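Phosphoacetylglucosamine mutase (Aspergillus lentulus, PDB 5O9X) catalyses the interconversion of N-acetylglucosamine 6-phosphate and N-acetylglucosamine 1-phosphate, which in fungi leads to UDP-N-acetylglucosamine. Local coordinates at residues A[60-65]-A[78-83]; A[127-132]-A[155-160]; A[305-310]-A[379-384]; A[499-504]-A[516-521]. The protein carries 1 engineered substitution. All blocks are in the same frame, centred on the assembly; numbering follows the deposited sequence. Where two conformers were deposited one is given.

Contact 1. Residues A[60-65]-A[78-83]; sequences QWIGVM and VKLVDP
Pro83 is pressed against Gln60 and Ile62 at one end of a beta hairpin whose antiparallel strands, 61-66 and 75-81, lie side by side in the mixed sheet of the first alpha/beta/alpha domain. The chain of Gln60 crosses the proline ring at about a right angle, and its OE1 lies 3.7 Å from Pro83 CG. Ile62 runs alongside the same ring, pointing the same way. Its CG1 is beside the backbone N (chi1 -67°), and CD1 at the end of that branch reaches Pro83 CG at 3.8 Å, while the other branch puts CG2 3.5 Å from Val81 O. Asp82, next to the proline, is turned to a salt bridge with Arg53 of helix 40-56. Met65, at the far end, pairs with Lys79 through two backbone hydrogen bonds; their CB atoms are 4.3 Å apart and both side chains reach Thr164 of helix 164-176. Between these ends Gly63 faces Val81, with Val81 CB 3.9 Å from Gly63 CA. Their two backbone bonds differ in shape: Gly63 N meets a lone pair of Val81 O at 2.9 Å, whereas Val81 N approaches Gly63 O from 38° above its carbonyl plane.

Contact 2. Residues A[127-132]-A[155-160]; sequences RVVFAR and EFIDMK
Phe130 takes the crowded position, its CG between the backbone N and carbonyl carbon (chi1 59°), which brings one ring face to Asp158 CA, 4.0 Å from the ring centroid in a CH-pi contact. Asp158 holds CG anti to its backbone N (chi1 179°), where it lies 3.4 Å from Phe130 CE1. At the ring edge Phe130 CE2 touches Phe156 CD1 at 3.6 Å. The strands that carry these rings, 127-132 and 155-161, run parallel in a beta-alpha-beta unit whose helix, 138-151, packs on both phenylalanines. On the opposite sheet face Val129 CG2 meets Met159 CG at 3.5 Å. At the N-terminal ends, Arg127 NE and Glu155 OE1 form a salt bridge whose hydrogen bond is weak, while Arg127 NH1 bonds to Gly59 O. At the other end Asp158 OD1 accepts Lys160 N in an Asx turn, and OD2 forms a salt bridge with Lys160 NZ at 2.8 Å, met from above the carboxylate plane. Arg132 NH1 makes a long salt bridge to Asp158 OD2, at 3.6 Å. With Arg132 NH1 and Lys160 NZ only 3.8 Å apart, the shared carboxylate and the water linking Arg132 NH2 to Lys160 NZ probably offset the repulsion of two like charges.

Contact 3. Residues A[305-310]-A[379-384]; sequences DGDRIA and FEANGH. With G16 (1,6-di-O-phosphono-alpha-D-glucopyranose), chain B.
Gly306, the first residue of helix 306-324, lies so close to the 380-383 turn that its CA is 4.0 Å from Gly383 CA. One of its CA hydrogens points almost straight at Glu380 O (CA to O 3.3 Å, 174° at the hydrogen). Gly306 N bonds to Ala381 O at 2.9 Å, the donor 46° above the carbonyl plane. Asp305 is the N-cap: its OD1 accepts weak bonds from Asp307 N and Arg308 N, while OD2 forms a salt bridge with Lys263. Ile309 CG2 sits off-centre over the Phe379 ring, 3.6 Å from CZ, and Ala310 CB touches CD2. The type I turn from Glu380 to Gly383 joins strands 375-379 and 385-389 in domain III and is consistent with the sugar-binding loop of the phosphohexomutase family. Glu380, extended beyond CG, takes two hydroxyls of the bound glucose 1,6-bisphosphate: O3 donates to OE1 at 2.5 Å and O4 to OE2 at 2.8 Å. Asn382 OD1 accepts His384 N in an Asx turn, and His384 NE2 donates to phosphate oxygen O3X at 2.7 Å, in the plane of the imidazole.

Contact 4. Residues A[499-504]-A[516-521]; sequences KGRSFA and YAEAAS
Tyr516 leans on Phe503 along the start of its side chain. Its CB is 3.6 Å from Phe503 CE1; CG, anti to the backbone N (chi1 171°), is 3.8 Å from the same atom, and CD2 is again 3.6 Å from it. The two rings are oblique, their planes 45° apart. Farther out, in the conformer given, Arg501 NH1 lies at the ring edge near CE2, and the tip, OH, donates to Glu518 OE1 at 2.6 Å on the same strand, approaching the anti side of the carboxylate. That oxygen also accepts Gly342 N, so two donors hold it. Arg501 NH1 forms a salt bridge with Glu518 OE2, but its modelled length is doubtfully short, and the second conformer of Arg501 leaves both its contacts uncertain. A water links Glu518 OE2 to Lys499 O. On the backbone, Tyr516 O is gripped twice, by Ser502 OG at 2.6 Å and by Phe503 N at 3.1 Å. Ser502 and Ala517 face helix 522-539, whereas Tyr516 also touches Ser458 and Leu460 of strand 458-463. This is an antiparallel hairpin of the C-terminal phosphohexomutase domain; at its turn end, Arg505 of strand 501-506 and Ser507 and Thr509 of the connecting loop bind the bisphosphate, consistent with the family's phosphate-binding loop.

The four contacts follow one another along the chain without interleaving. Contacts 1 and 2 have centres about 9 Å apart and share one mixed five-stranded sheet of domain I: strands 61-66 and 127-132 are neighbours, joined by probable backbone hydrogen bonds such as Val64 N to Val129 O. Contact 3 belongs to domain III, its centre about 25 Å from that of contact 1, and contact 4 to the C-terminal domain, about 18 Å from contact 3 between centres. Contacts 1 and 4 lie on opposite sides of the chain's centre. The bound bisphosphate sits between these domains: contact 3 touches it, while the side chains of Lys79 in contact 1 and Phe503 in contact 4 lie about 6 and 8 Å from it.

Contact 1. Residues A[60-65]-A[78-83]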
loop_
_atom_site.group_PDB
_atom_site.type_symbol
_atom_site.label_atom_id
_atom_site.label_comp_id
_atom_site.label_asym_id
_atom_site.label_seq_id
_atom_site.Cartn_x
_atom_site.Cartn_y
_atom_site.Cartn_z
ATOM N N GLN A 60 -3.264 -23.447 4.688
ATOM C CA GLN A 60 -2.330 -22.354 4.999
ATOM C C GLN A 60 -3.176 -21.185 5.515
ATOM O O GLN A 60 -4.327 -21.060 5.158
ATOM C CB GLN A 60 -1.479 -21.949 3.797
ATOM C CG GLN A 60 -0.187 -22.771 3.617
ATOM C CD GLN A 60 0.584 -22.371 2.383
ATOM O OE1 GLN A 60 0.065 -22.409 1.286
ATOM N NE2 GLN A 60 1.823 -21.975 2.554
ATOM N N TRP A 61 -2.627 -20.443 6.463
ATOM C CA TRP A 61 -3.291 -19.275 7.008
ATOM C C TRP A 61 -3.530 -18.254 5.898
ATOM O O TRP A 61 -2.621 -17.848 5.144
ATOM C CB TRP A 61 -2.445 -18.696 8.154
ATOM C CG TRP A 61 -2.460 -19.601 9.329
ATOM C CD1 TRP A 61 -1.569 -20.590 9.620
ATOM C CD2 TRP A 61 -3.439 -19.602 10.391
ATOM N NE1 TRP A 61 -1.933 -21.203 10.826
ATOM C CE2 TRP A 61 -3.067 -20.627 11.310
ATOM C CE3 TRP A 61 -4.586 -18.823 10.661
ATOM C CZ2 TRP A 61 -3.806 -20.915 12.459
ATOM C CZ3 TRP A 61 -5.324 -19.092 11.825
ATOM C CH2 TRP A 61 -4.921 -20.148 12.711
ATOM N N ILE A 62 -4.786 -17.858 5.788
ATOM C CA ILE A 62 -5.164 -16.711 4.901
ATOM C C ILE A 62 -5.535 -15.492 5.807
ATOM O O ILE A 62 -6.194 -15.672 6.834
ATOM C CB ILE A 62 -6.363 -17.156 4.061
ATOM C CG1 ILE A 62 -5.939 -18.291 3.066
ATOM C CG2 ILE A 62 -7.007 -15.998 3.255
ATOM C CD1 ILE A 62 -4.758 -17.905 2.162
ATOM N N GLY A 63 -5.207 -14.260 5.389
ATOM C CA GLY A 63 -5.513 -13.110 6.310
ATOM C C GLY A 63 -6.698 -12.350 5.726
ATOM O O GLY A 63 -6.935 -12.361 4.454
ATOM N N VAL A 64 -7.452 -11.695 6.615
ATOM C CA VAL A 64 -8.453 -10.746 6.204
ATOM C C VAL A 64 -8.198 -9.455 6.995
ATOM O O VAL A 64 -8.132 -9.516 8.187
ATOM C CB VAL A 64 -9.891 -11.257 6.537
ATOM C CG1 VAL A 64 -10.909 -10.233 6.060
ATOM C CG2 VAL A 64 -10.193 -12.560 5.776
ATOM N N MET A 65 -8.039 -8.326 6.323
ATOM C CA MET A 65 -7.852 -7.046 7.026
ATOM C C MET A 65 -9.121 -6.233 6.796
ATOM O O MET A 65 -9.515 -6.037 5.622
ATOM C CB MET A 65 -6.660 -6.287 6.411
ATOM C CG MET A 65 -6.390 -4.925 7.086
ATOM S SD MET A 65 -5.817 -5.129 8.783
ATOM C CE MET A 65 -5.972 -3.433 9.316
ATOM N N VAL A 78 -12.690 -4.674 3.000
ATOM C CA VAL A 78 -12.105 -5.974 3.424
ATOM C C VAL A 78 -11.185 -6.425 2.349
ATOM O O VAL A 78 -11.657 -6.630 1.198
ATOM C CB VAL A 78 -13.145 -7.129 3.571
ATOM C CG1 VAL A 78 -12.652 -8.141 4.541
ATOM C CG2 VAL A 78 -14.468 -6.660 4.049
ATOM N N LYS A 79 -9.902 -6.504 2.738
ATOM C CA LYS A 79 -8.761 -7.022 1.939
ATOM C C LYS A 79 -8.299 -8.459 2.246
ATOM O O LYS A 79 -7.984 -8.766 3.422
ATOM C CB LYS A 79 -7.567 -6.154 2.250
ATOM C CG LYS A 79 -6.685 -6.126 1.034
ATOM C CD LYS A 79 -5.539 -5.174 1.185
ATOM C CE LYS A 79 -4.440 -5.822 1.984
ATOM N NZ LYS A 79 -3.296 -4.880 1.935
ATOM N N LEU A 80 -8.209 -9.321 1.225
ATOM C CA LEU A 80 -7.630 -10.665 1.441
ATOM C C LEU A 80 -6.074 -10.757 1.293
ATOM O O LEU A 80 -5.468 -10.113 0.431
ATOM C CB LEU A 80 -8.354 -11.705 0.626
ATOM C CG LEU A 80 -9.778 -11.800 1.173
ATOM C CD1 LEU A 80 -10.779 -11.337 0.108
ATOM C CD2 LEU A 80 -9.995 -13.238 1.604
ATOM N N VAL A 81 -5.465 -11.574 2.134
ATOM C CA VAL A 81 -4.003 -11.740 2.199
ATOM C C VAL A 81 -3.675 -13.230 1.987
ATOM O O VAL A 81 -4.092 -14.059 2.758
ATOM C CB VAL A 81 -3.379 -11.263 3.553
ATOM C CG1 VAL A 81 -1.822 -11.343 3.484
ATOM C CG2 VAL A 81 -3.812 -9.826 3.846
ATOM N N ASP A 82 -2.874 -13.518 0.965
ATOM C CA ASP A 82 -2.477 -14.910 0.617
ATOM C C ASP A 82 -1.290 -15.320 1.517
ATOM O O ASP A 82 -0.677 -14.459 2.219
ATOM C CB ASP A 82 -2.127 -15.009 -0.871
ATOM C CG ASP A 82 -3.248 -15.610 -1.737
ATOM O OD1 ASP A 82 -4.181 -16.213 -1.228
ATOM O OD2 ASP A 82 -3.191 -15.511 -2.990
ATOM N N PRO A 83 -0.888 -16.611 1.452
ATOM C CA PRO A 83 -0.047 -17.107 2.536
ATOM C C PRO A 83 1.297 -16.433 2.743
ATOM O O PRO A 83 1.783 -16.486 3.864
ATOM C CB PRO A 83 0.176 -18.600 2.131
ATOM C CG PRO A 83 -1.191 -18.926 1.528
ATOM C CD PRO A 83 -1.333 -17.743 0.581
#

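Contact 2. Residues A[127-132]-A[155-160]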
loop_
_atom_site.group_PDB
_atom_site.type_symbol
_atom_site.label_atom_id
_atom_site.label_comp_id
_atom_site.label_asym_id
_atom_site.label_seq_id
_atom_site.Cartn_x
_atom_site.Cartn_y
_atom_site.Cartn_z
ATOM N N ARG A 127 -7.772 -22.186 7.785
ATOM C CA ARG A 127 -7.201 -21.386 8.864
ATOM C C ARG A 127 -7.165 -19.888 8.405
ATOM O O ARG A 127 -6.590 -19.580 7.371
ATOM C CB ARG A 127 -5.793 -21.924 9.223
ATOM C CG ARG A 127 -5.822 -23.335 9.858
ATOM C CD ARG A 127 -4.419 -23.745 10.270
ATOM N NE ARG A 127 -4.370 -25.132 10.743
ATOM C CZ ARG A 127 -4.071 -26.190 9.971
ATOM N NH1 ARG A 127 -3.756 -26.052 8.679
ATOM N NH2 ARG A 127 -4.053 -27.397 10.521
ATOM N N VAL A 128 -7.878 -19.027 9.128
ATOM C CA VAL A 128 -8.020 -17.603 8.761
ATOM C C VAL A 128 -7.615 -16.733 9.969
ATOM O O VAL A 128 -7.993 -16.995 11.072
ATOM C CB VAL A 128 -9.432 -17.325 8.203
ATOM C CG1 VAL A 128 -9.694 -15.824 7.900
ATOM C CG2 VAL A 128 -9.669 -18.180 6.955
ATOM N N VAL A 129 -6.804 -15.707 9.739
ATOM C CA VAL A 129 -6.421 -14.747 10.829
ATOM C C VAL A 129 -6.885 -13.334 10.334
ATOM O O VAL A 129 -6.744 -13.004 9.141
ATOM C CB VAL A 129 -4.878 -14.874 11.156
ATOM C CG1 VAL A 129 -4.003 -14.705 9.910
ATOM C CG2 VAL A 129 -4.412 -13.826 12.197
ATOM N N PHE A 130 -7.423 -12.497 11.220
ATOM C CA PHE A 130 -7.940 -11.213 10.792
ATOM C C PHE A 130 -7.631 -10.127 11.818
ATOM O O PHE A 130 -7.263 -10.448 12.938
ATOM C CB PHE A 130 -9.426 -11.346 10.453
ATOM C CG PHE A 130 -10.298 -11.828 11.577
ATOM C CD1 PHE A 130 -10.673 -10.945 12.641
ATOM C CD2 PHE A 130 -10.808 -13.143 11.584
ATOM C CE1 PHE A 130 -11.502 -11.376 13.689
ATOM C CE2 PHE A 130 -11.671 -13.568 12.654
ATOM C CZ PHE A 130 -12.016 -12.675 13.683
ATOM N N ALA A 131 -7.723 -8.855 11.386
ATOM C CA ALA A 131 -7.468 -7.688 12.220
ATOM C C ALA A 131 -8.243 -6.561 11.563
ATOM O O ALA A 131 -8.874 -6.767 10.492
ATOM C CB ALA A 131 -5.980 -7.379 12.213
ATOM N N ARG A 132 -8.251 -5.383 12.211
ATOM C CA ARG A 132 -8.983 -4.296 11.682
ATOM C C ARG A 132 -8.275 -3.019 12.116
ATOM O O ARG A 132 -7.473 -3.050 13.076
ATOM C CB ARG A 132 -10.420 -4.273 12.309
ATOM C CG ARG A 132 -10.472 -4.180 13.861
ATOM C CD ARG A 132 -11.802 -4.846 14.407
ATOM N NE ARG A 132 -12.143 -4.533 15.851
ATOM C CZ ARG A 132 -12.299 -5.287 16.932
ATOM N NH1 ARG A 132 -12.019 -6.649 17.034
ATOM N NH2 ARG A 132 -12.700 -4.610 18.021
ATOM N N GLU A 155 -10.810 -22.767 11.512
ATOM C CA GLU A 155 -10.054 -22.296 12.671
ATOM C C GLU A 155 -9.741 -20.807 12.404
ATOM O O GLU A 155 -9.304 -20.465 11.275
ATOM C CB GLU A 155 -8.722 -23.022 12.717
ATOM C CG GLU A 155 -7.836 -22.768 13.914
ATOM C CD GLU A 155 -6.576 -23.636 13.861
ATOM O OE1 GLU A 155 -6.496 -24.616 13.063
ATOM O OE2 GLU A 155 -5.645 -23.340 14.642
ATOM N N PHE A 156 -9.906 -19.944 13.414
ATOM C CA PHE A 156 -9.663 -18.470 13.182
ATOM C C PHE A 156 -9.138 -17.768 14.409
ATOM O O PHE A 156 -9.381 -18.230 15.528
ATOM C CB PHE A 156 -10.870 -17.705 12.572
ATOM C CG PHE A 156 -12.114 -17.728 13.392
ATOM C CD1 PHE A 156 -12.409 -16.692 14.324
ATOM C CD2 PHE A 156 -13.049 -18.753 13.202
ATOM C CE1 PHE A 156 -13.599 -16.692 15.034
ATOM C CE2 PHE A 156 -14.268 -18.741 13.908
ATOM C CZ PHE A 156 -14.518 -17.718 14.844
ATOM N N ILE A 157 -8.357 -16.701 14.181
ATOM C CA ILE A 157 -7.746 -15.911 15.270
ATOM C C ILE A 157 -8.069 -14.451 14.981
ATOM O O ILE A 157 -7.883 -14.014 13.843
ATOM C CB ILE A 157 -6.231 -16.086 15.323
ATOM C CG1 ILE A 157 -5.882 -17.553 15.728
ATOM C CG2 ILE A 157 -5.584 -15.077 16.268
ATOM C CD1 ILE A 157 -4.439 -17.866 15.446
ATOM N N ASP A 158 -8.590 -13.768 15.999
ATOM C CA ASP A 158 -8.873 -12.316 15.951
ATOM C C ASP A 158 -7.639 -11.630 16.510
ATOM O O ASP A 158 -7.401 -11.707 17.706
ATOM C CB ASP A 158 -10.123 -12.033 16.811
ATOM C CG ASP A 158 -10.485 -10.528 16.855
ATOM O OD1 ASP A 158 -9.713 -9.709 16.352
ATOM O OD2 ASP A 158 -11.503 -10.192 17.438
ATOM N N MET A 159 -6.864 -10.932 15.663
ATOM C CA MET A 159 -5.734 -10.124 16.182
ATOM C C MET A 159 -6.087 -8.733 16.640
ATOM O O MET A 159 -5.152 -7.927 16.852
ATOM C CB MET A 159 -4.591 -10.002 15.202
ATOM C CG MET A 159 -4.065 -11.313 14.626
ATOM S SD MET A 159 -3.303 -12.256 15.933
ATOM C CE MET A 159 -1.712 -11.411 16.149
ATOM N N LYS A 160 -7.380 -8.405 16.718
ATOM C CA LYS A 160 -7.848 -7.077 17.260
ATOM C C LYS A 160 -7.379 -5.922 16.331
ATOM O O LYS A 160 -7.538 -6.066 15.105
ATOM C CB LYS A 160 -7.470 -6.845 18.749
ATOM C CG LYS A 160 -7.926 -8.025 19.707
ATOM C CD LYS A 160 -9.428 -8.109 19.568
ATOM C CE LYS A 160 -10.144 -9.028 20.534
ATOM N NZ LYS A 160 -11.547 -8.967 19.994
HETATM O O HOH W 1 -10.095 -7.431 14.728
HETATM O O HOH W 2 -12.839 -6.502 20.381
#

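Contact 3. Residues A[305-310]-A[379-384]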
loop_
_atom_site.group_PDB
_atom_site.type_symbol
_atom_site.label_atom_id
_atom_site.label_comp_id
_atom_site.label_asym_id
_atom_site.label_seq_id
_atom_site.Cartn_x
_atom_site.Cartn_y
_atom_site.Cartn_z
ATOM N N ASP A 305 7.453 12.762 -1.989
ATOM C CA ASP A 305 6.366 11.737 -2.049
ATOM C C ASP A 305 6.892 10.322 -2.334
ATOM O O ASP A 305 8.102 10.099 -2.240
ATOM C CB ASP A 305 5.294 12.160 -3.090
ATOM C CG ASP A 305 5.827 12.112 -4.577
ATOM O OD1 ASP A 305 6.939 11.582 -4.889
ATOM O OD2 ASP A 305 5.080 12.579 -5.474
ATOM N N GLY A 306 6.002 9.374 -2.707
ATOM C CA GLY A 306 6.472 7.978 -2.942
ATOM C C GLY A 306 7.604 7.792 -3.926
ATOM O O GLY A 306 8.502 6.932 -3.735
ATOM N N ASP A 307 7.579 8.566 -5.019
ATOM C CA ASP A 307 8.687 8.450 -5.989
ATOM C C ASP A 307 9.982 9.008 -5.496
ATOM O O ASP A 307 11.059 8.557 -5.900
ATOM C CB ASP A 307 8.276 9.101 -7.284
ATOM C CG ASP A 307 7.123 8.346 -7.892
ATOM O OD1 ASP A 307 7.313 7.171 -8.320
ATOM O OD2 ASP A 307 5.988 8.880 -7.876
ATOM N N ARG A 308 9.912 9.989 -4.609
ATOM C CA ARG A 308 11.133 10.441 -3.908
ATOM C C ARG A 308 11.720 9.362 -3.023
ATOM O O ARG A 308 12.944 9.278 -2.952
ATOM C CB ARG A 308 10.910 11.660 -2.959
ATOM C CG ARG A 308 10.524 12.860 -3.756
ATOM C CD ARG A 308 11.840 13.483 -4.285
ATOM N NE ARG A 308 11.445 14.657 -5.017
ATOM C CZ ARG A 308 12.224 15.614 -5.481
ATOM N NH1 ARG A 308 13.562 15.499 -5.383
ATOM N NH2 ARG A 308 11.653 16.657 -6.102
ATOM N N ILE A 309 10.862 8.586 -2.360
ATOM C CA ILE A 309 11.344 7.439 -1.554
ATOM C C ILE A 309 11.946 6.369 -2.481
ATOM O O ILE A 309 13.030 5.856 -2.209
ATOM C CB ILE A 309 10.206 6.836 -0.638
ATOM C CG1 ILE A 309 9.682 7.981 0.297
ATOM C CG2 ILE A 309 10.785 5.688 0.221
ATOM C CD1 ILE A 309 8.455 7.617 1.134
ATOM N N ALA A 310 11.232 6.025 -3.558
ATOM C CA ALA A 310 11.729 4.999 -4.508
ATOM C C ALA A 310 13.145 5.420 -4.994
ATOM O O ALA A 310 14.097 4.601 -5.054
ATOM C CB ALA A 310 10.771 4.918 -5.677
ATOM N N PHE A 379 7.270 2.024 -5.766
ATOM C CA PHE A 379 6.414 2.945 -4.976
ATOM C C PHE A 379 5.328 3.561 -5.858
ATOM O O PHE A 379 5.626 3.823 -7.018
ATOM C CB PHE A 379 7.271 4.033 -4.277
ATOM C CG PHE A 379 7.956 3.544 -3.025
ATOM C CD1 PHE A 379 7.444 3.849 -1.787
ATOM C CD2 PHE A 379 9.126 2.741 -3.118
ATOM C CE1 PHE A 379 8.046 3.383 -0.611
ATOM C CE2 PHE A 379 9.747 2.241 -1.959
ATOM C CZ PHE A 379 9.190 2.607 -0.707
ATOM N N GLU A 380 4.142 3.867 -5.309
ATOM C CA GLU A 380 3.219 4.743 -5.951
ATOM C C GLU A 380 3.488 6.096 -5.373
ATOM O O GLU A 380 3.993 6.166 -4.224
ATOM C CB GLU A 380 1.768 4.283 -5.652
ATOM C CG GLU A 380 1.530 2.926 -6.336
ATOM C CD GLU A 380 0.115 2.432 -6.098
ATOM O OE1 GLU A 380 -0.168 1.909 -4.998
ATOM O OE2 GLU A 380 -0.699 2.573 -6.997
ATOM N N ALA A 381 3.197 7.163 -6.137
ATOM C CA ALA A 381 3.415 8.534 -5.665
ATOM C C ALA A 381 2.745 8.781 -4.317
ATOM O O ALA A 381 3.222 9.613 -3.540
ATOM C CB ALA A 381 2.905 9.554 -6.777
ATOM N N ASN A 382 1.592 8.124 -4.071
ATOM C CA ASN A 382 0.813 8.350 -2.848
ATOM C C ASN A 382 1.534 7.785 -1.607
ATOM O O ASN A 382 1.030 7.931 -0.481
ATOM C CB ASN A 382 -0.613 7.687 -2.969
ATOM C CG ASN A 382 -0.570 6.164 -3.134
ATOM O OD1 ASN A 382 0.339 5.514 -2.662
ATOM N ND2 ASN A 382 -1.585 5.593 -3.787
ATOM N N GLY A 383 2.658 7.061 -1.815
ATOM C CA GLY A 383 3.483 6.580 -0.658
ATOM C C GLY A 383 3.324 5.109 -0.283
ATOM O O GLY A 383 3.944 4.634 0.660
ATOM N N HIS A 384 2.566 4.358 -1.059
ATOM C CA HIS A 384 2.689 2.886 -1.001
ATOM C C HIS A 384 3.954 2.406 -1.618
ATOM O O HIS A 384 4.410 2.957 -2.646
ATOM C CB HIS A 384 1.580 2.275 -1.864
ATOM C CG HIS A 384 0.372 1.932 -1.087
ATOM N ND1 HIS A 384 0.314 0.810 -0.255
ATOM C CD2 HIS A 384 -0.822 2.561 -0.973
ATOM C CE1 HIS A 384 -0.907 0.742 0.278
ATOM N NE2 HIS A 384 -1.610 1.791 -0.138
HETATM C C1 G16 B . -5.332 1.644 -2.549
HETATM C C2 G16 B . -4.329 0.754 -3.276
HETATM C C3 G16 B . -3.244 1.632 -3.977
HETATM C C4 G16 B . -3.808 2.677 -4.924
HETATM C C5 G16 B . -4.793 3.535 -4.140
HETATM C C6 G16 B . -5.660 4.437 -4.988
HETATM O O1 G16 B . -4.648 2.371 -1.524
HETATM O O2 G16 B . -3.702 -0.251 -2.420
HETATM O O3 G16 B . -2.352 0.770 -4.564
HETATM O O4 G16 B . -2.798 3.608 -5.512
HETATM O O5 G16 B . -5.822 2.731 -3.515
HETATM O O6 G16 B . -6.434 3.552 -5.917
HETATM P P G16 B . -7.544 4.229 -6.887
HETATM O O1P G16 B . -6.888 5.409 -7.641
HETATM O O2P G16 B . -8.675 4.788 -5.991
HETATM O O3P G16 B . -8.142 3.121 -7.779
HETATM P "P'" G16 B . -5.041 2.255 0.063
HETATM O O1X G16 B . -5.478 0.790 0.335
HETATM O O2X G16 B . -6.310 3.139 0.281
HETATM O O3X G16 B . -3.929 2.842 0.862
HETATM O O HOH W 3 5.387 5.679 -9.017
#

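Contact 4. Residues A[499-504]-A[516-521]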
loop_
_atom_site.group_PDB
_atom_site.type_symbol
_atom_site.label_atom_id
_atom_site.label_comp_id
_atom_site.label_asym_id
_atom_site.label_seq_id
_atom_site.Cartn_x
_atom_site.Cartn_y
_atom_site.Cartn_z
ATOM N N LYS A 499 5.734 20.531 -21.373
ATOM C CA LYS A 499 5.827 19.256 -20.578
ATOM C C LYS A 499 4.415 18.801 -20.098
ATOM O O LYS A 499 4.294 18.000 -19.171
ATOM C CB LYS A 499 6.717 19.445 -19.334
ATOM C CG LYS A 499 8.210 19.760 -19.619
ATOM C CD LYS A 499 8.828 18.767 -20.594
ATOM C CE LYS A 499 10.360 18.563 -20.351
ATOM N NZ LYS A 499 10.746 19.513 -19.278
ATOM N N GLY A 500 3.376 19.263 -20.800
ATOM C CA GLY A 500 1.986 18.879 -20.471
ATOM C C GLY A 500 1.727 17.397 -20.526
ATOM O O GLY A 500 1.969 16.741 -21.579
ATOM N N ARG A 501 1.204 16.845 -19.415
ATOM C CA ARG A 501 0.832 15.431 -19.382
ATOM C C ARG A 501 -0.357 15.289 -18.446
ATOM O O ARG A 501 -0.300 15.730 -17.301
ATOM C CB ARG A 501 2.012 14.532 -18.975
ATOM C CG ARG A 501 1.882 13.070 -19.471
ATOM C CD ARG A 501 3.097 12.162 -19.158
ATOM N NE ARG A 501 2.672 11.211 -18.156
ATOM C CZ ARG A 501 2.720 11.433 -16.848
ATOM N NH1 ARG A 501 3.263 12.537 -16.377
ATOM N NH2 ARG A 501 2.236 10.543 -16.022
ATOM N N SER A 502 -1.443 14.712 -18.967
ATOM C CA SER A 502 -2.650 14.515 -18.147
ATOM C C SER A 502 -3.316 13.228 -18.495
ATOM O O SER A 502 -3.281 12.797 -19.652
ATOM C CB SER A 502 -3.618 15.747 -18.244
ATOM O OG SER A 502 -4.739 15.554 -17.378
ATOM N N PHE A 503 -3.893 12.537 -17.485
ATOM C CA PHE A 503 -4.698 11.354 -17.782
ATOM C C PHE A 503 -5.854 11.266 -16.764
ATOM O O PHE A 503 -5.736 11.767 -15.675
ATOM C CB PHE A 503 -3.925 10.050 -17.797
ATOM C CG PHE A 503 -3.399 9.648 -16.439
ATOM C CD1 PHE A 503 -2.243 10.326 -15.864
ATOM C CD2 PHE A 503 -3.950 8.558 -15.764
ATOM C CE1 PHE A 503 -1.755 9.943 -14.585
ATOM C CE2 PHE A 503 -3.444 8.188 -14.476
ATOM C CZ PHE A 503 -2.394 8.913 -13.883
ATOM N N ALA A 504 -6.946 10.621 -17.171
ATOM C CA ALA A 504 -8.127 10.418 -16.317
ATOM C C ALA A 504 -8.446 8.915 -16.222
ATOM O O ALA A 504 -8.385 8.183 -17.233
ATOM C CB ALA A 504 -9.354 11.170 -16.928
ATOM N N TYR A 516 -5.209 13.616 -13.299
ATOM C CA TYR A 516 -3.873 14.068 -12.926
ATOM C C TYR A 516 -3.372 14.952 -14.064
ATOM O O TYR A 516 -3.594 14.649 -15.251
ATOM C CB TYR A 516 -2.996 12.791 -12.809
ATOM C CG TYR A 516 -1.508 13.163 -12.627
ATOM C CD1 TYR A 516 -1.045 13.528 -11.361
ATOM C CD2 TYR A 516 -0.619 13.267 -13.752
ATOM C CE1 TYR A 516 0.337 13.911 -11.155
ATOM C CE2 TYR A 516 0.758 13.662 -13.552
ATOM C CZ TYR A 516 1.200 13.988 -12.254
ATOM O OH TYR A 516 2.537 14.419 -12.021
ATOM N N ALA A 517 -2.656 16.045 -13.725
ATOM C CA ALA A 517 -1.998 16.820 -14.749
ATOM C C ALA A 517 -0.655 17.280 -14.176
ATOM O O ALA A 517 -0.588 17.606 -13.014
ATOM C CB ALA A 517 -2.851 18.009 -15.218
ATOM N N GLU A 518 0.348 17.334 -15.020
ATOM C CA GLU A 518 1.597 18.003 -14.722
ATOM C C GLU A 518 1.954 18.929 -15.932
ATOM O O GLU A 518 1.529 18.683 -17.073
ATOM C CB GLU A 518 2.705 17.004 -14.398
ATOM C CG GLU A 518 3.030 16.065 -15.574
ATOM C CD GLU A 518 4.074 15.000 -15.237
ATOM O OE1 GLU A 518 4.171 14.634 -14.014
ATOM O OE2 GLU A 518 4.726 14.478 -16.202
ATOM N N ALA A 519 2.698 19.997 -15.651
ATOM C CA ALA A 519 3.299 20.779 -16.741
ATOM C C ALA A 519 4.528 21.508 -16.176
ATOM O O ALA A 519 4.808 21.371 -14.977
ATOM C CB ALA A 519 2.253 21.772 -17.295
ATOM N N ALA A 520 5.171 22.373 -16.968
ATOM C CA ALA A 520 6.417 23.008 -16.503
ATOM C C ALA A 520 6.208 24.101 -15.502
ATOM O O ALA A 520 7.125 24.451 -14.763
ATOM C CB ALA A 520 7.183 23.546 -17.723
ATOM N N SER A 521 5.000 24.671 -15.440
ATOM C CA SER A 521 4.736 25.790 -14.560
ATOM C C SER A 521 3.408 25.563 -13.825
ATOM O O SER A 521 2.556 24.764 -14.293
ATOM C CB SER A 521 4.703 27.142 -15.363
ATOM O OG SER A 521 3.478 27.229 -16.102
HETATM O O HOH W 4 5.458 15.629 -18.456
#